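Local structure of CELL WALL surface anchor family protein (2WW8) at residues A[515-518]-A[519-523]; A[553-556]-A[557-561]. The protein is the adhesin of the Streptococcus pneumoniae pilus, a cell-wall-anchored surface protein that probably mediates recognition of host cells. All coordinates share one frame; numbering follows the deposited sequence.

Interaction 1: residues A[515-518]-A[519-523]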
loop_
_atom_site.group_PDB
_atom_site.type_symbol
_atom_site.label_atom_id
_atom_site.label_comp_id
_atom_site.label_asym_id
_atom_site.label_seq_id
_atom_site.Cartn_x
_atom_site.Cartn_y
_atom_site.Cartn_z
ATOM N N HIS A 515 12.731 -6.571 -55.064
ATOM C CA HIS A 515 13.246 -5.693 -54.027
ATOM C C HIS A 515 14.027 -6.483 -52.949
ATOM O O HIS A 515 14.716 -5.855 -52.155
ATOM C CB HIS A 515 12.090 -4.924 -53.368
ATOM C CG HIS A 515 11.409 -4.036 -54.354
ATOM N ND1 HIS A 515 11.968 -2.889 -54.881
ATOM C CD2 HIS A 515 10.255 -4.237 -55.035
ATOM C CE1 HIS A 515 11.169 -2.394 -55.817
ATOM N NE2 HIS A 515 10.121 -3.200 -55.926
ATOM N N GLY A 516 13.975 -7.807 -52.969
ATOM C CA GLY A 516 14.697 -8.611 -51.967
ATOM C C GLY A 516 16.181 -8.607 -52.227
ATOM O O GLY A 516 16.912 -8.366 -51.292
ATOM N N ASP A 517 16.602 -8.864 -53.459
ATOM C CA ASP A 517 18.002 -8.935 -53.818
ATOM C C ASP A 517 18.785 -7.666 -53.441
ATOM O O ASP A 517 19.826 -7.807 -52.797
ATOM C CB ASP A 517 18.266 -9.338 -55.286
ATOM C CG ASP A 517 17.862 -10.766 -55.580
ATOM O OD1 ASP A 517 17.953 -11.577 -54.641
ATOM O OD2 ASP A 517 17.455 -11.088 -56.728
ATOM N N PRO A 518 18.333 -6.472 -53.862
ATOM C CA PRO A 518 19.067 -5.320 -53.418
ATOM C C PRO A 518 19.079 -5.098 -51.914
ATOM O O PRO A 518 20.113 -4.616 -51.395
ATOM C CB PRO A 518 18.402 -4.140 -54.148
ATOM C CG PRO A 518 17.043 -4.669 -54.512
ATOM C CD PRO A 518 17.304 -6.106 -54.855
ATOM N N THR A 519 17.965 -5.405 -51.239
ATOM C CA THR A 519 17.930 -5.242 -49.793
ATOM C C THR A 519 18.932 -6.199 -49.131
ATOM O O THR A 519 19.670 -5.804 -48.213
ATOM C CB THR A 519 16.503 -5.411 -49.252
ATOM O OG1 THR A 519 15.624 -4.526 -49.977
ATOM C CG2 THR A 519 16.519 -5.157 -47.725
ATOM N N ARG A 520 18.967 -7.445 -49.605
ATOM C CA ARG A 520 19.877 -8.432 -49.098
ATOM C C ARG A 520 21.346 -8.102 -49.400
ATOM O O ARG A 520 22.218 -8.219 -48.525
ATOM C CB ARG A 520 19.510 -9.827 -49.662
ATOM C CG ARG A 520 20.503 -10.872 -49.335
ATOM C CD ARG A 520 19.984 -12.275 -49.768
ATOM N NE ARG A 520 19.758 -12.283 -51.206
ATOM C CZ ARG A 520 20.692 -12.580 -52.110
ATOM N NH1 ARG A 520 21.940 -12.880 -51.762
ATOM N NH2 ARG A 520 20.366 -12.577 -53.387
ATOM N N TRP A 521 21.658 -7.657 -50.613
ATOM C CA TRP A 521 22.999 -7.198 -50.911
ATOM C C TRP A 521 23.408 -5.989 -50.071
ATOM O O TRP A 521 24.598 -5.900 -49.667
ATOM C CB TRP A 521 23.120 -6.879 -52.414
ATOM C CG TRP A 521 22.942 -8.073 -53.265
ATOM C CD1 TRP A 521 23.280 -9.357 -52.967
ATOM C CD2 TRP A 521 22.458 -8.087 -54.610
ATOM N NE1 TRP A 521 23.005 -10.174 -54.039
ATOM C CE2 TRP A 521 22.467 -9.423 -55.045
ATOM C CE3 TRP A 521 21.969 -7.103 -55.464
ATOM C CZ2 TRP A 521 22.045 -9.795 -56.325
ATOM C CZ3 TRP A 521 21.532 -7.473 -56.735
ATOM C CH2 TRP A 521 21.571 -8.790 -57.142
ATOM N N TYR A 522 22.453 -5.076 -49.856
ATOM C CA TYR A 522 22.647 -3.926 -48.975
ATOM C C TYR A 522 23.077 -4.456 -47.568
ATOM O O TYR A 522 24.056 -3.996 -46.948
ATOM C CB TYR A 522 21.430 -3.007 -48.830
ATOM C CG TYR A 522 21.608 -2.198 -47.530
ATOM C CD1 TYR A 522 22.528 -1.147 -47.417
ATOM C CD2 TYR A 522 20.928 -2.580 -46.380
ATOM C CE1 TYR A 522 22.696 -0.489 -46.191
ATOM C CE2 TYR A 522 21.092 -1.944 -45.142
ATOM C CZ TYR A 522 21.969 -0.887 -45.100
ATOM O OH TYR A 522 22.177 -0.255 -43.898
ATOM N N TYR A 523 22.319 -5.424 -47.057
ATOM C CA TYR A 523 22.545 -5.975 -45.714
ATOM C C TYR A 523 23.942 -6.604 -45.639
ATOM O O TYR A 523 24.731 -6.281 -44.723
ATOM C CB TYR A 523 21.467 -7.015 -45.362
ATOM C CG TYR A 523 21.626 -7.588 -43.962
ATOM C CD1 TYR A 523 22.478 -8.665 -43.712
ATOM C CD2 TYR A 523 20.915 -7.043 -42.896
ATOM C CE1 TYR A 523 22.636 -9.215 -42.394
ATOM C CE2 TYR A 523 21.020 -7.587 -41.620
ATOM C CZ TYR A 523 21.882 -8.636 -41.381
ATOM O OH TYR A 523 21.973 -9.081 -40.071
HETATM O O HOH W 1 17.058 -12.066 -52.035
#

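Interaction 2: residues A[553-556]-A[557-561]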
loop_
_atom_site.group_PDB
_atom_site.type_symbol
_atom_site.label_atom_id
_atom_site.label_comp_id
_atom_site.label_asym_id
_atom_site.label_seq_id
_atom_site.Cartn_x
_atom_site.Cartn_y
_atom_site.Cartn_z
ATOM N N THR A 553 10.887 -16.542 -46.605
ATOM C CA THR A 553 11.663 -17.056 -45.482
ATOM C C THR A 553 13.161 -16.937 -45.714
ATOM O O THR A 553 13.883 -16.522 -44.789
ATOM C CB THR A 553 11.273 -18.525 -45.201
ATOM O OG1 THR A 553 9.917 -18.478 -44.730
ATOM C CG2 THR A 553 12.148 -19.244 -44.152
ATOM N N SER A 554 13.635 -17.351 -46.887
ATOM C CA SER A 554 15.046 -17.177 -47.229
ATOM C C SER A 554 15.474 -15.720 -47.116
ATOM O O SER A 554 16.532 -15.439 -46.563
ATOM C CB SER A 554 15.331 -17.649 -48.651
ATOM O OG SER A 554 14.850 -18.964 -48.758
ATOM N N PHE A 555 14.662 -14.788 -47.607
ATOM C CA PHE A 555 14.990 -13.384 -47.568
ATOM C C PHE A 555 15.118 -12.874 -46.125
ATOM O O PHE A 555 16.038 -12.111 -45.829
ATOM C CB PHE A 555 13.933 -12.502 -48.271
ATOM C CG PHE A 555 14.129 -11.072 -47.974
ATOM C CD1 PHE A 555 15.111 -10.344 -48.675
ATOM C CD2 PHE A 555 13.410 -10.472 -46.938
ATOM C CE1 PHE A 555 15.353 -9.031 -48.298
ATOM C CE2 PHE A 555 13.642 -9.167 -46.578
ATOM C CZ PHE A 555 14.622 -8.422 -47.276
ATOM N N MET A 556 14.153 -13.188 -45.260
ATOM C CA MET A 556 14.154 -12.698 -43.870
ATOM C C MET A 556 15.324 -13.282 -43.065
ATOM O O MET A 556 15.921 -12.610 -42.211
ATOM C CB MET A 556 12.812 -13.109 -43.212
ATOM C CG MET A 556 11.602 -12.271 -43.659
ATOM S SD MET A 556 11.824 -10.494 -43.383
ATOM C CE MET A 556 10.518 -9.860 -44.436
ATOM N N GLN A 557 15.642 -14.540 -43.320
ATOM C CA GLN A 557 16.868 -15.124 -42.756
ATOM C C GLN A 557 18.135 -14.339 -43.166
ATOM O O GLN A 557 19.034 -14.158 -42.320
ATOM C CB GLN A 557 16.987 -16.575 -43.193
ATOM C CG GLN A 557 16.017 -17.508 -42.434
ATOM C CD GLN A 557 15.929 -18.905 -43.040
ATOM O OE1 GLN A 557 16.401 -19.127 -44.143
ATOM N NE2 GLN A 557 15.273 -19.839 -42.340
ATOM N N SER A 558 18.186 -13.865 -44.421
ATOM C CA SER A 558 19.386 -13.219 -44.964
ATOM C C SER A 558 19.470 -11.799 -44.437
ATOM O O SER A 558 20.522 -11.194 -44.555
ATOM C CB SER A 558 19.338 -13.116 -46.497
ATOM O OG SER A 558 18.446 -12.058 -46.874
ATOM N N ILE A 559 18.406 -11.237 -43.867
ATOM C CA ILE A 559 18.599 -9.950 -43.185
ATOM C C ILE A 559 18.559 -10.098 -41.681
ATOM O O ILE A 559 18.191 -9.165 -40.973
ATOM C CB ILE A 559 17.620 -8.873 -43.673
ATOM C CG1 ILE A 559 16.154 -9.292 -43.420
ATOM C CG2 ILE A 559 17.859 -8.556 -45.189
ATOM C CD1 ILE A 559 15.204 -8.131 -43.251
ATOM N N SER A 560 18.918 -11.282 -41.193
ATOM C CA SER A 560 19.108 -11.518 -39.762
ATOM C C SER A 560 20.555 -11.991 -39.626
ATOM O O SER A 560 21.136 -12.442 -40.618
ATOM C CB SER A 560 18.217 -12.691 -39.288
ATOM O OG SER A 560 16.860 -12.424 -39.593
ATOM N N SER A 561 21.126 -11.983 -38.423
ATOM C CA SER A 561 22.575 -12.256 -38.264
ATOM C C SER A 561 22.920 -13.743 -38.409
ATOM O O SER A 561 24.065 -14.086 -38.639
ATOM C CB SER A 561 23.162 -11.606 -36.997
ATOM O OG SER A 561 22.463 -12.071 -35.823
HETATM O O HOH W 2 15.243 -21.013 -46.092
#

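Interaction 1: residues A[515-518]-A[519-523]
Two side chains reach back to Asp517 by different torsions: Arg520 sets CG anti to its backbone N (chi1 172°) and bends at chi3, whereas Trp521 swings CG beside its own N (chi1 -64°) and lays its indole along the first turn of helix 516-526. This is the N-terminal turn of an alpha helix, with Asn514 just ahead of it accepting a hydrogen bond from Asp517 N through OD1. The bend brings the guanidinium alongside the carboxylate, and Arg520 NH2 forms a salt bridge with Asp517 OD1 at 2.9 Å. The two flat groups stand almost perpendicular, 87° apart; OD1 lies near the guanidinium plane, but the nitrogen meets it from above the carboxylate plane. A water donates to OD1 and accepts from Arg520 NE, so the pair is joined both directly and through solvent. Over the indole, Asp517 CB makes a CH-pi contact 3.9 Å from the centroid of the Trp521 six-membered ring, while Asp517 O sits above the same ring system toward its rim. That carbonyl also accepts Trp521 N in a nearly straight bond of 2.9 Å. Phe415 also meets the indole, in an edge-to-face stack. The buried Tyr522 side chain leads off to helix 359-373, where it touches Asp367, a calcium ligand. His515 ND1 bonds to Ser393 OG. The His515 carbonyl is held by Thr519: Thr519 OG1 donates to His515 O at 2.7 Å, nearly in line with the C=O bond, and Thr519 N adds a weak bond to the same oxygen.

Interaction 2: residues A[553-556]-A[557-561]
Phe555 and Ile559 meet on the buried side, where helix 549-558 gives way to the loop that follows, their side chains crossing at a slant. Ile559 CD1 lies 3.8 Å from Phe555 CE2, and its CG2 branch reaches CZ and CE1 of the same ring. Met556 runs beside Ile559, bent at chi2 so that SD comes within 4.1 Å of Ile559 CD1, while its CE methyl lies in the plane of the Phe555 ring, at the edge. Beyond this cluster Phe555 touches Thr519 of helix 516-526, and Met556 and Ile559 pack on strand 379-386. Polar groups of the turn fold back onto the backbone. With chi1 at 76°, Ser558 OG stands between its own N and carbonyl carbon and donates to Phe555 O at 2.6 Å, an oxygen that also takes weak bonds from Ser558 N and Ile559 N. Here the helix of the beta-alpha-beta unit formed by strand 533-539, helix 549-558 and strand 566-569 comes to its C-terminal end, and Ser560 OG, donating to Met556 O at 2.8 Å, ties the departing chain to that end; the same hydroxyl is bonded to Thr536 OG1 of strand 533-539. The outer side is looser. Gln557 stretches beyond CG past Thr553, bringing NE2 to 3.7 Å from the Thr553 CG2 methyl, a plain packing contact, whereas Thr553 OG1 is bonded to Glu549 O. Gln557 OE1 instead accepts from a water at 2.9 Å.

Overall arrangement
From the N terminus, the chain enters interaction 1 at the start of helix 516-526, runs through strand 533-539 of the parallel sheet, and reaches interaction 2 at the end of helix 549-558 before turning toward strand 566-569. Each contact closes a short turn within its own helix; they follow in series, neither nesting nor crossing. In space their centres are about 10 Å apart and the two helices pack together: Arg520 CD lies 3.3 Å from Ser558 OG, while Tyr523 lies against the chain leaving helix 549-558. Interaction 1 also faces helix 359-373 near a calcium ion, and interaction 2 faces the parallel sheet.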